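Local coordinates for protein NAD nucleotidase (Haemophilus influenzae, PDB 3ZTV) that degrades NAD to adenosine and nicotinamide riboside as a periplasmic, zinc-binding enzyme of the 5'-nucleotidase family, at residues Gly471-Ala476 and Gln498-Ile503; Ile374-Lys377 and Asn381-Gly384; Tyr396-Thr401 and Ala546-Lys551. All coordinates share one frame; numbering follows the deposited sequence.

Contact 1: Gly471-Ala476 and Gln498-Ile503; sequences GIRYEA and QQWEPI
R473 and W500 meet in a cation-pi stack across a small mixed beta sheet. Strand 487-493 runs between the two strands that carry them, and the side chains have to span it on one face. The sheet belongs to the C-terminal part of the enzyme and illustrates how non-adjacent strands can be joined without any backbone bond between them. In the tightly packed part the guanidinium lies on the indole with the two planes only 8° apart, and CZ of R473 sits 3.6 Å from the centroid of the five-membered ring of W500. Further back along the arginine, CD lies over the six-membered ring of W500, 3.8 Å from its centroid, in a CH-pi contact; one arginine, extended from CG to NE, thus covers both rings of the indole. With chi1 at 65° the chain heads over strand 487-493 toward the indole. Its NE forms a salt bridge with E491 of that strand, which probably helps hold the guanidinium over the ring. This stack is the partly exposed side of the contact, while the far end of the indole runs in against buried G471, with CZ3 of W500 3.6 Å from C of G471. On the buried face, by contrast, the two segments hardly touch. There I472 and I503 both pack on V490 and on V446 of helix 443-460, and their CD1 atoms approach no closer than 4.6 Å. Back in the stack, NH1 of R473 lies 3.4 Å from NE1 of W500, two donors with no hydrogen bond between them.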
ATOM      1  N   GLY A 471     -27.378  16.269 -12.683  1.00 10.01           N
ATOM      2  CA  GLY A 471     -26.209  16.872 -12.057  1.00 10.78           C
ATOM      3  C   GLY A 471     -25.513  17.871 -12.970  1.00  9.82           C
ATOM      4  O   GLY A 471     -24.495  18.470 -12.599  1.00 10.92           O
ATOM      5  N   ILE A 472     -26.055  18.027 -14.178  1.00  9.56           N
ATOM      6  CA  ILE A 472     -25.590  19.019 -15.145  1.00  9.55           C
ATOM      7  C   ILE A 472     -26.814  19.603 -15.829  1.00 10.98           C
ATOM      8  O   ILE A 472     -27.775  18.890 -16.104  1.00 10.86           O
ATOM      9  CB  ILE A 472     -24.622  18.413 -16.198  1.00  9.18           C
ATOM     10  CG1 ILE A 472     -24.060  19.513 -17.108  1.00 10.39           C
ATOM     11  CG2 ILE A 472     -25.315  17.315 -17.001  1.00 10.28           C
ATOM     12  CD1 ILE A 472     -22.865  19.093 -17.955  1.00 10.74           C
ATOM     13  N   ARG A 473     -26.792  20.911 -16.069  1.00 11.69           N
ATOM     14  CA  ARG A 473     -27.876  21.569 -16.781  1.00 11.18           C
ATOM     15  C   ARG A 473     -27.265  22.620 -17.687  1.00 11.30           C
ATOM     16  O   ARG A 473     -26.191  23.148 -17.395  1.00 12.17           O
ATOM     17  CB  ARG A 473     -28.890  22.183 -15.808  1.00 13.95           C
ATOM     18  CG  ARG A 473     -28.353  23.319 -14.959  1.00 16.36           C
ATOM     19  CD  ARG A 473     -29.360  23.719 -13.893  1.00 15.94           C
ATOM     20  NE  ARG A 473     -28.927  24.906 -13.159  1.00 17.53           N
ATOM     21  CZ  ARG A 473     -29.490  25.334 -12.032  1.00 18.24           C
ATOM     22  NH1 ARG A 473     -30.504  24.666 -11.499  1.00 18.32           N
ATOM     23  NH2 ARG A 473     -29.034  26.430 -11.436  1.00 20.11           N
ATOM     24  N   TYR A 474     -27.928  22.905 -18.802  1.00 10.93           N
ATOM     25  CA  TYR A 474     -27.351  23.837 -19.755  1.00 10.58           C
ATOM     26  C   TYR A 474     -28.407  24.589 -20.552  1.00 11.28           C
ATOM     27  O   TYR A 474     -29.565  24.170 -20.640  1.00 11.78           O
ATOM     28  CB  TYR A 474     -26.356  23.121 -20.693  1.00  9.94           C
ATOM     29  CG  TYR A 474     -27.004  22.178 -21.685  1.00  9.60           C
ATOM     30  CD1 TYR A 474     -27.242  20.842 -21.368  1.00 11.42           C
ATOM     31  CD2 TYR A 474     -27.380  22.626 -22.946  1.00 11.75           C
ATOM     32  CE1 TYR A 474     -27.844  19.980 -22.292  1.00 10.49           C
ATOM     33  CE2 TYR A 474     -27.978  21.777 -23.870  1.00 10.67           C
ATOM     34  CZ  TYR A 474     -28.211  20.459 -23.539  1.00 10.00           C
ATOM     35  OH  TYR A 474     -28.818  19.637 -24.473  1.00 12.02           O
ATOM     36  N   GLU A 475     -27.985  25.729 -21.090  1.00 11.49           N
ATOM     37  CA  GLU A 475     -28.768  26.483 -22.054  1.00 10.95           C
ATOM     38  C   GLU A 475     -27.982  26.496 -23.354  1.00 10.73           C
ATOM     39  O   GLU A 475     -26.751  26.583 -23.352  1.00 10.53           O
ATOM     40  CB  GLU A 475     -29.009  27.923 -21.577  1.00 12.73           C
ATOM     41  CG  GLU A 475     -29.781  28.777 -22.588  1.00 12.93           C
ATOM     42  CD  GLU A 475     -30.188  30.143 -22.060  1.00 15.31           C
ATOM     43  OE1 GLU A 475     -30.062  30.394 -20.841  1.00 15.98           O
ATOM     44  OE2 GLU A 475     -30.643  30.968 -22.884  1.00 15.78           O
ATOM     45  N   ALA A 476     -28.702  26.393 -24.464  1.00 10.98           N
ATOM     46  CA  ALA A 476     -28.068  26.373 -25.775  1.00 11.03           C
ATOM     47  C   ALA A 476     -28.977  27.021 -26.813  1.00 11.13           C
ATOM     48  O   ALA A 476     -30.194  27.072 -26.634  1.00 12.94           O
ATOM     49  CB  ALA A 476     -27.733  24.937 -26.184  1.00 13.09           C
ATOM     50  N   GLN A 498     -24.456  20.801  -2.551  1.00 27.70           N
ATOM     51  CA  GLN A 498     -25.793  20.738  -3.140  1.00 27.93           C
ATOM     52  C   GLN A 498     -26.235  22.066  -3.764  1.00 25.15           C
ATOM     53  O   GLN A 498     -27.427  22.349  -3.872  1.00 26.32           O
ATOM     54  CB  GLN A 498     -26.820  20.246  -2.115  1.00 29.51           C
ATOM     55  CG  GLN A 498     -28.039  19.559  -2.724  1.00 31.15           C
ATOM     56  CD  GLN A 498     -27.716  18.205  -3.342  1.00 29.39           C
ATOM     57  OE1 GLN A 498     -26.619  17.668  -3.168  1.00 31.24           O
ATOM     58  NE2 GLN A 498     -28.675  17.648  -4.070  1.00 33.06           N
ATOM     59  N   GLN A 499     -25.260  22.870  -4.176  1.00 26.02           N
ATOM     60  CA  GLN A 499     -25.534  24.102  -4.905  1.00 24.68           C
ATOM     61  C   GLN A 499     -25.054  23.959  -6.345  1.00 20.31           C
ATOM     62  O   GLN A 499     -24.015  23.356  -6.597  1.00 20.86           O
ATOM     63  CB  GLN A 499     -24.817  25.285  -4.247  1.00 26.23           C
ATOM     64  CG  GLN A 499     -25.331  25.654  -2.863  1.00 28.83           C
ATOM     65  CD  GLN A 499     -26.684  26.334  -2.906  1.00 33.49           C
ATOM     66  OE1 GLN A 499     -26.921  27.217  -3.731  1.00 38.27           O
ATOM     67  NE2 GLN A 499     -27.582  25.923  -2.018  1.00 37.04           N
ATOM     68  N   TRP A 500     -25.802  24.518  -7.290  1.00 19.11           N
ATOM     69  CA  TRP A 500     -25.348  24.537  -8.675  1.00 18.33           C
ATOM     70  C   TRP A 500     -24.227  25.556  -8.849  1.00 17.96           C
ATOM     71  O   TRP A 500     -24.284  26.656  -8.291  1.00 18.76           O
ATOM     72  CB  TRP A 500     -26.506  24.828  -9.630  1.00 16.54           C
ATOM     73  CG  TRP A 500     -27.524  23.720  -9.687  1.00 16.37           C
ATOM     74  CD1 TRP A 500     -28.616  23.566  -8.881  1.00 18.44           C
ATOM     75  CD2 TRP A 500     -27.541  22.612 -10.601  1.00 14.87           C
ATOM     76  NE1 TRP A 500     -29.310  22.432  -9.235  1.00 18.42           N
ATOM     77  CE2 TRP A 500     -28.669  21.828 -10.285  1.00 16.19           C
ATOM     78  CE3 TRP A 500     -26.709  22.205 -11.648  1.00 15.40           C
ATOM     79  CZ2 TRP A 500     -28.990  20.664 -10.984  1.00 15.21           C
ATOM     80  CZ3 TRP A 500     -27.032  21.045 -12.344  1.00 13.66           C
ATOM     81  CH2 TRP A 500     -28.158  20.291 -12.007  1.00 14.80           C
ATOM     82  N   GLU A 501     -23.201  25.177  -9.601  1.00 16.53           N
ATOM     83  CA  GLU A 501     -22.043  26.026  -9.841  1.00 16.69           C
ATOM     84  C   GLU A 501     -21.708  26.006 -11.326  1.00 15.66           C
ATOM     85  O   GLU A 501     -22.049  25.054 -12.026  1.00 16.13           O
ATOM     86  CB  GLU A 501     -20.834  25.512  -9.055  1.00 17.72           C
ATOM     87  CG  GLU A 501     -21.048  25.400  -7.552  1.00 20.54           C
ATOM     88  CD  GLU A 501     -19.866  24.761  -6.840  1.00 23.64           C
ATOM     89  OE1 GLU A 501     -19.171  23.925  -7.459  1.00 20.56           O
ATOM     90  OE2 GLU A 501     -19.626  25.098  -5.660  1.00 24.45           O
ATOM     91  N   PRO A 502     -21.032  27.052 -11.823  1.00 12.55           N
ATOM     92  CA  PRO A 502     -20.579  27.027 -13.215  1.00 14.11           C
ATOM     93  C   PRO A 502     -19.611  25.869 -13.439  1.00 14.81           C
ATOM     94  O   PRO A 502     -18.811  25.565 -12.556  1.00 15.46           O
ATOM     95  CB  PRO A 502     -19.862  28.376 -13.381  1.00 15.82           C
ATOM     96  CG  PRO A 502     -19.559  28.835 -11.998  1.00 16.31           C
ATOM     97  CD  PRO A 502     -20.623  28.280 -11.118  1.00 14.22           C
ATOM     98  N   ILE A 503     -19.692  25.210 -14.591  1.00 12.71           N
ATOM     99  CA  ILE A 503     -18.726  24.165 -14.894  1.00 13.30           C
ATOM    100  C   ILE A 503     -17.341  24.801 -14.996  1.00 14.91           C
ATOM    101  O   ILE A 503     -17.211  25.957 -15.409  1.00 16.21           O
ATOM    102  CB  ILE A 503     -19.077  23.386 -16.190  1.00 13.38           C
ATOM    103  CG1 ILE A 503     -18.271  22.086 -16.267  1.00 12.85           C
ATOM    104  CG2 ILE A 503     -18.847  24.252 -17.423  1.00 13.91           C
ATOM    105  CD1 ILE A 503     -18.785  21.103 -17.314  1.00 12.54           C
TER

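Contact 2: Ile374-Lys377 and Asn381-Gly384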
ATOM      1  N   ILE A 374     -36.319  17.030 -28.993  1.00 14.14           N
ATOM      2  CA  ILE A 374     -35.733  18.368 -28.961  1.00 14.82           C
ATOM      3  C   ILE A 374     -36.751  19.375 -28.431  1.00 15.55           C
ATOM      4  O   ILE A 374     -37.879  19.436 -28.924  1.00 17.07           O
ATOM      5  CB  ILE A 374     -35.262  18.800 -30.356  1.00 16.08           C
ATOM      6  CG1 ILE A 374     -34.262  17.784 -30.916  1.00 17.10           C
ATOM      7  CG2 ILE A 374     -34.645  20.189 -30.303  1.00 17.41           C
ATOM      8  CD1 ILE A 374     -33.857  18.045 -32.347  1.00 19.21           C
ATOM      9  N   PRO A 375     -36.364  20.167 -27.419  1.00 15.32           N
ATOM     10  CA  PRO A 375     -37.321  21.116 -26.842  1.00 15.37           C
ATOM     11  C   PRO A 375     -37.690  22.207 -27.833  1.00 16.87           C
ATOM     12  O   PRO A 375     -36.869  22.566 -28.680  1.00 16.37           O
ATOM     13  CB  PRO A 375     -36.549  21.731 -25.669  1.00 15.44           C
ATOM     14  CG  PRO A 375     -35.406  20.789 -25.406  1.00 14.85           C
ATOM     15  CD  PRO A 375     -35.058  20.212 -26.737  1.00 14.10           C
ATOM     16  N   ASN A 376     -38.918  22.714 -27.724  1.00 15.78           N
ATOM     17  CA  ASN A 376     -39.361  23.873 -28.499  1.00 16.74           C
ATOM     18  C   ASN A 376     -39.401  23.667 -30.013  1.00 20.99           C
ATOM     19  O   ASN A 376     -39.336  24.628 -30.781  1.00 24.33           O
ATOM     20  CB  ASN A 376     -38.526  25.107 -28.139  1.00 18.40           C
ATOM     21  CG  ASN A 376     -38.835  25.628 -26.749  1.00 18.66           C
ATOM     22  OD1 ASN A 376     -40.001  25.753 -26.368  1.00 18.97           O
ATOM     23  ND2 ASN A 376     -37.794  25.919 -25.975  1.00 18.98           N
ATOM     24  N   LYS A 377     -39.510  22.414 -30.440  1.00 21.19           N
ATOM     25  CA  LYS A 377     -39.730  22.109 -31.848  1.00 23.24           C
ATOM     26  C   LYS A 377     -41.196  21.751 -32.079  1.00 23.26           C
ATOM     27  O   LYS A 377     -41.903  21.379 -31.144  1.00 24.41           O
ATOM     28  CB  LYS A 377     -38.832  20.958 -32.303  1.00 23.93           C
ATOM     29  CG  LYS A 377     -37.376  21.347 -32.513  1.00 25.00           C
ATOM     30  CD  LYS A 377     -37.253  22.481 -33.520  1.00 25.78           C
ATOM     31  CE  LYS A 377     -35.800  22.786 -33.852  1.00 27.77           C
ATOM     32  NZ  LYS A 377     -35.385  22.211 -35.164  1.00 28.79           N
ATOM     33  N   ASN A 381     -42.479  19.918 -26.859  1.00 18.84           N
ATOM     34  CA  ASN A 381     -42.915  20.813 -25.794  1.00 17.54           C
ATOM     35  C   ASN A 381     -41.733  21.673 -25.336  1.00 18.09           C
ATOM     36  O   ASN A 381     -40.590  21.410 -25.719  1.00 17.73           O
ATOM     37  CB  ASN A 381     -43.520  20.023 -24.628  1.00 19.09           C
ATOM     38  CG  ASN A 381     -42.473  19.302 -23.803  1.00 16.87           C
ATOM     39  OD1 ASN A 381     -42.023  18.212 -24.163  1.00 19.21           O
ATOM     40  ND2 ASN A 381     -42.089  19.902 -22.686  1.00 15.66           N
ATOM     41  N   PRO A 382     -41.997  22.715 -24.532  1.00 16.74           N
ATOM     42  CA  PRO A 382     -40.912  23.635 -24.162  1.00 17.37           C
ATOM     43  C   PRO A 382     -39.757  22.988 -23.388  1.00 17.80           C
ATOM     44  O   PRO A 382     -38.643  23.504 -23.452  1.00 18.03           O
ATOM     45  CB  PRO A 382     -41.618  24.678 -23.294  1.00 18.47           C
ATOM     46  CG  PRO A 382     -43.026  24.662 -23.772  1.00 21.80           C
ATOM     47  CD  PRO A 382     -43.313  23.222 -24.104  1.00 19.64           C
ATOM     48  N   GLU A 383     -40.018  21.896 -22.675  1.00 15.95           N
ATOM     49  CA  GLU A 383     -38.975  21.215 -21.904  1.00 17.02           C
ATOM     50  C   GLU A 383     -38.327  20.062 -22.671  1.00 15.93           C
ATOM     51  O   GLU A 383     -37.273  19.559 -22.273  1.00 15.88           O
ATOM     52  CB  GLU A 383     -39.538  20.697 -20.580  1.00 17.94           C
ATOM     53  CG  GLU A 383     -40.004  21.789 -19.629  1.00 16.46           C
ATOM     54  CD  GLU A 383     -38.859  22.491 -18.928  1.00 20.90           C
ATOM     55  OE1 GLU A 383     -37.747  21.922 -18.868  1.00 19.98           O
ATOM     56  OE2 GLU A 383     -39.069  23.617 -18.427  1.00 26.10           O
ATOM     57  N   GLY A 384     -38.948  19.643 -23.766  1.00 14.86           N
ATOM     58  CA  GLY A 384     -38.442  18.520 -24.528  1.00 14.16           C
ATOM     59  C   GLY A 384     -38.605  17.224 -23.762  1.00 13.71           C
ATOM     60  O   GLY A 384     -39.630  16.989 -23.121  1.00 13.95           O
TER
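P375 and G384 bring the two backbones together, their CA atoms 3.7 Å apart, in a loop folded from two consecutive tight turns. I374-K377 is a type II beta turn, with P375 and N376 at its corners and N376 at positive phi (64°). In N381-G384 the backbone bond from N of G384 to O of N381 (3.1 Å) closes the second turn. The same oxygen ties the turns to each other: N of N376 donates to O of N381 at 2.9 Å in a nearly straight bond, standing 48° out of the carbonyl plane. The two donors reach this oxygen from opposite faces, so one carbonyl is gripped twice. Among the side chains, the P375 ring lies over the second turn, its CB 3.5 Å from O of P382, while F466 and F569 also pack on it. I374 follows R373, a probable substrate-binding residue, and its side chain is about 11 Å from the bound adenosine. At the more exposed end, the N376 side chain crosses that of P382 at about a right angle. Its ND2 is hydrogen-bonded to O of F569, consistent with the amide orientation that sets OD1 of N376 3.2 Å from CA of P382.

Contact 3: Tyr396-Thr401 and Ala546-Lys551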
ATOM      1  N   TYR A 396     -27.419   8.656 -12.512  1.00 10.87           N
ATOM      2  CA  TYR A 396     -26.691   9.480 -11.551  1.00 11.15           C
ATOM      3  C   TYR A 396     -26.749   8.860 -10.159  1.00 13.05           C
ATOM      4  O   TYR A 396     -25.786   8.925  -9.392  1.00 13.32           O
ATOM      5  CB  TYR A 396     -27.296  10.882 -11.557  1.00 12.46           C
ATOM      6  CG  TYR A 396     -26.684  11.881 -10.601  1.00 12.60           C
ATOM      7  CD1 TYR A 396     -25.574  12.636 -10.961  1.00 12.64           C
ATOM      8  CD2 TYR A 396     -27.244  12.096  -9.353  1.00 17.04           C
ATOM      9  CE1 TYR A 396     -25.028  13.570 -10.089  1.00 13.32           C
ATOM     10  CE2 TYR A 396     -26.712  13.023  -8.481  1.00 18.64           C
ATOM     11  CZ  TYR A 396     -25.609  13.758  -8.858  1.00 15.52           C
ATOM     12  OH  TYR A 396     -25.086  14.679  -7.976  1.00 17.74           O
ATOM     13  N   ASN A 397     -27.872   8.227  -9.848  1.00 12.57           N
ATOM     14  CA  ASN A 397     -28.089   7.600  -8.551  1.00 14.85           C
ATOM     15  C   ASN A 397     -27.236   6.354  -8.284  1.00 14.93           C
ATOM     16  O   ASN A 397     -27.088   5.943  -7.138  1.00 17.27           O
ATOM     17  CB  ASN A 397     -29.573   7.257  -8.398  1.00 15.80           C
ATOM     18  CG  ASN A 397     -29.876   6.512  -7.114  1.00 22.27           C
ATOM     19  OD1 ASN A 397     -29.860   7.093  -6.029  1.00 22.00           O
ATOM     20  ND2 ASN A 397     -30.177   5.220  -7.233  1.00 22.37           N
ATOM     21  N   GLU A 398     -26.670   5.758  -9.329  1.00 15.51           N
ATOM     22  CA  GLU A 398     -25.917   4.510  -9.174  1.00 14.80           C
ATOM     23  C   GLU A 398     -24.620   4.639  -8.378  1.00 15.57           C
ATOM     24  O   GLU A 398     -24.348   3.816  -7.500  1.00 18.76           O
ATOM     25  CB  GLU A 398     -25.597   3.896 -10.538  1.00 13.92           C
ATOM     26  CG  GLU A 398     -26.762   3.180 -11.202  1.00 13.34           C
ATOM     27  CD  GLU A 398     -27.020   1.800 -10.626  1.00 15.10           C
ATOM     28  OE1 GLU A 398     -26.452   1.457  -9.568  1.00 15.39           O
ATOM     29  OE2 GLU A 398     -27.796   1.047 -11.249  1.00 14.10           O
ATOM     30  N   LEU A 399     -23.821   5.656  -8.695  1.00 13.22           N
ATOM     31  CA  LEU A 399     -22.462   5.781  -8.164  1.00 14.29           C
ATOM     32  C   LEU A 399     -22.307   7.027  -7.306  1.00 14.13           C
ATOM     33  O   LEU A 399     -22.548   8.138  -7.770  1.00 14.47           O
ATOM     34  CB  LEU A 399     -21.446   5.838  -9.306  1.00 13.51           C
ATOM     35  CG  LEU A 399     -21.468   4.695 -10.323  1.00 17.25           C
ATOM     36  CD1 LEU A 399     -20.406   4.902 -11.387  1.00 19.20           C
ATOM     37  CD2 LEU A 399     -21.272   3.357  -9.631  1.00 17.14           C
ATOM     38  N   LYS A 400     -21.875   6.850  -6.065  1.00 15.24           N
ATOM     39  CA  LYS A 400     -21.690   8.000  -5.175  1.00 15.90           C
ATOM     40  C   LYS A 400     -20.623   8.967  -5.691  1.00 16.58           C
ATOM     41  O   LYS A 400     -20.605  10.143  -5.322  1.00 19.14           O
ATOM     42  CB  LYS A 400     -21.348   7.543  -3.754  1.00 16.29           C
ATOM     43  CG  LYS A 400     -20.099   6.677  -3.643  1.00 16.03           C
ATOM     44  CD  LYS A 400     -19.877   6.232  -2.201  1.00 17.63           C
ATOM     45  CE  LYS A 400     -18.799   5.165  -2.103  1.00 17.22           C
ATOM     46  NZ  LYS A 400     -19.204   3.895  -2.785  1.00 13.00           N
ATOM     47  N   THR A 401     -19.754   8.466  -6.561  1.00 15.77           N
ATOM     48  CA  THR A 401     -18.614   9.214  -7.069  1.00 16.97           C
ATOM     49  C   THR A 401     -18.933  10.097  -8.277  1.00 14.39           C
ATOM     50  O   THR A 401     -18.199  11.031  -8.582  1.00 14.45           O
ATOM     51  CB  THR A 401     -17.502   8.244  -7.487  1.00 14.84           C
ATOM     52  OG1 THR A 401     -18.059   7.246  -8.355  1.00 16.49           O
ATOM     53  CG2 THR A 401     -16.897   7.564  -6.260  1.00 17.55           C
ATOM     54  N   ALA A 546     -32.074  -0.859 -17.090  1.00  8.68           N
ATOM     55  CA  ALA A 546     -33.389  -1.142 -16.521  1.00  8.56           C
ATOM     56  C   ALA A 546     -33.276  -1.355 -15.013  1.00  7.99           C
ATOM     57  O   ALA A 546     -34.157  -0.958 -14.243  1.00  8.04           O
ATOM     58  CB  ALA A 546     -34.016  -2.350 -17.197  1.00 10.20           C
ATOM     59  N   GLU A 547     -32.186  -1.995 -14.595  1.00  7.54           N
ATOM     60  CA  GLU A 547     -31.947  -2.214 -13.173  1.00  8.21           C
ATOM     61  C   GLU A 547     -31.682  -0.901 -12.422  1.00  8.76           C
ATOM     62  O   GLU A 547     -32.080  -0.756 -11.269  1.00  9.09           O
ATOM     63  CB  GLU A 547     -30.820  -3.233 -12.954  1.00 10.09           C
ATOM     64  CG  GLU A 547     -31.158  -4.637 -13.474  1.00 11.22           C
ATOM     65  CD  GLU A 547     -32.282  -5.310 -12.703  1.00 12.31           C
ATOM     66  OE1 GLU A 547     -32.562  -4.895 -11.564  1.00 13.48           O
ATOM     67  OE2 GLU A 547     -32.888  -6.269 -13.238  1.00 13.16           O
ATOM     68  N   SER A 548     -31.042   0.059 -13.083  1.00  9.22           N
ATOM     69  CA  SER A 548     -30.869   1.390 -12.492  1.00  9.99           C
ATOM     70  C   SER A 548     -32.224   2.058 -12.255  1.00  9.41           C
ATOM     71  O   SER A 548     -32.466   2.677 -11.211  1.00 10.47           O
ATOM     72  CB  SER A 548     -30.022   2.272 -13.408  1.00 10.70           C
ATOM     73  OG  SER A 548     -28.704   1.772 -13.533  1.00 11.61           O
ATOM     74  N   PHE A 549     -33.117   1.916 -13.228  1.00  9.15           N
ATOM     75  CA  PHE A 549     -34.454   2.474 -13.108  1.00  9.57           C
ATOM     76  C   PHE A 549     -35.195   1.845 -11.938  1.00 10.51           C
ATOM     77  O   PHE A 549     -35.826   2.544 -11.151  1.00 11.56           O
ATOM     78  CB  PHE A 549     -35.243   2.308 -14.403  1.00 10.73           C
ATOM     79  CG  PHE A 549     -36.448   3.200 -14.477  1.00 12.94           C
ATOM     80  CD1 PHE A 549     -37.583   2.909 -13.743  1.00 16.11           C
ATOM     81  CD2 PHE A 549     -36.423   4.360 -15.232  1.00 15.95           C
ATOM     82  CE1 PHE A 549     -38.685   3.736 -13.790  1.00 16.83           C
ATOM     83  CE2 PHE A 549     -37.526   5.191 -15.280  1.00 19.66           C
ATOM     84  CZ  PHE A 549     -38.656   4.876 -14.554  1.00 17.77           C
ATOM     85  N   ILE A 550     -35.103   0.523 -11.810  1.00  9.50           N
ATOM     86  CA  ILE A 550     -35.697  -0.172 -10.670  1.00  9.40           C
ATOM     87  C   ILE A 550     -35.154   0.337  -9.320  1.00 11.03           C
ATOM     88  O   ILE A 550     -35.924   0.589  -8.390  1.00 11.10           O
ATOM     89  CB  ILE A 550     -35.516  -1.700 -10.798  1.00  8.65           C
ATOM     90  CG1 ILE A 550     -36.428  -2.239 -11.899  1.00  9.02           C
ATOM     91  CG2 ILE A 550     -35.792  -2.395  -9.479  1.00 12.09           C
ATOM     92  CD1 ILE A 550     -35.994  -3.597 -12.421  1.00  8.73           C
ATOM     93  N   LYS A 551     -33.837   0.496  -9.210  1.00 10.47           N
ATOM     94  CA  LYS A 551     -33.259   1.046  -7.977  1.00 10.31           C
ATOM     95  C   LYS A 551     -33.813   2.434  -7.654  1.00 12.74           C
ATOM     96  O   LYS A 551     -34.080   2.761  -6.494  1.00 14.23           O
ATOM     97  CB  LYS A 551     -31.741   1.152  -8.084  1.00 14.14           C
ATOM     98  CG  LYS A 551     -31.007  -0.159  -8.135  1.00 14.00           C
ATOM     99  CD  LYS A 551     -29.512   0.102  -8.061  1.00 15.15           C
ATOM    100  CE  LYS A 551     -28.721  -1.165  -8.303  1.00 15.08           C
ATOM    101  NZ  LYS A 551     -27.254  -0.916  -8.201  1.00 13.34           N
TER
HETATM  102  O   HOH W   1     -30.607   4.280  -9.770  1.00 14.98           O
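A polar contact, built round the carboxylate of E398 and the side chains of S548 and K551, joins the loop after helix 386-396 to the face of helix 545-555. Its centre lies about 14 Å from the centre of the whole chain, on the side of the nucleotide-binding domain that looks toward the metal-binding half. S548 and K551 stand about one helical turn apart, and E398 reaches across to both. Within the contact, the two carboxylate oxygens take different partners: OE1 of E398 receives NZ of K551 at 2.9 Å in a salt bridge through its syn lone pair, and OE2 of E398 receives OG of S548 at 2.6 Å through its anti lone pair. Held from two directions, the group has little freedom to rotate, and the lysine charge probably favours its ionised form. The glutamate gets there by bending at chi2 (-78°), whereas K551 runs out extended and crosses it at about a right angle, with CD 3.7 Å from OE1 of E398. In the fold, the loop leads into strand 404-408 of the five-stranded mixed sheet and the helix follows edge strand 539-544, so the salt bridge and hydroxyl bond tie together two connections of one alpha/beta domain, while E398 also packs on L436 of strand 435-442. E547 of the same helix extends the region to the metal-binding half with a hydrogen bond to T79. The K551 side chain lies about 13 Å from a bound zinc ion. Beside the carboxylate, N397, whose OD1 is bound by K555, uses ND2 to donate to a water at 2.7 Å, and that water donates in turn to O of S548 at 2.8 Å.

All three contacts lie on the nucleotide-binding side of the enzyme, yet each uses different chemistry. None is wholly buried. Contact 1 joins strands of a four-stranded sheet by a flat cation-pi stack; contact 2 is a local matter of backbone, proline and the N376 amide between neighbouring turns; contact 3 joins segments 145 residues apart by charge, hydroxyl and water. Contacts 1 and 2 share borders with the C-terminal strand 567-570, through Y474 and through I374 and P375, but do not touch. Contacts 1 and 3 do: G471 packs against Y396. Contact 3 lies closest to the centre of the chain and to the zinc ions, whereas contacts 1 and 2 are peripheral.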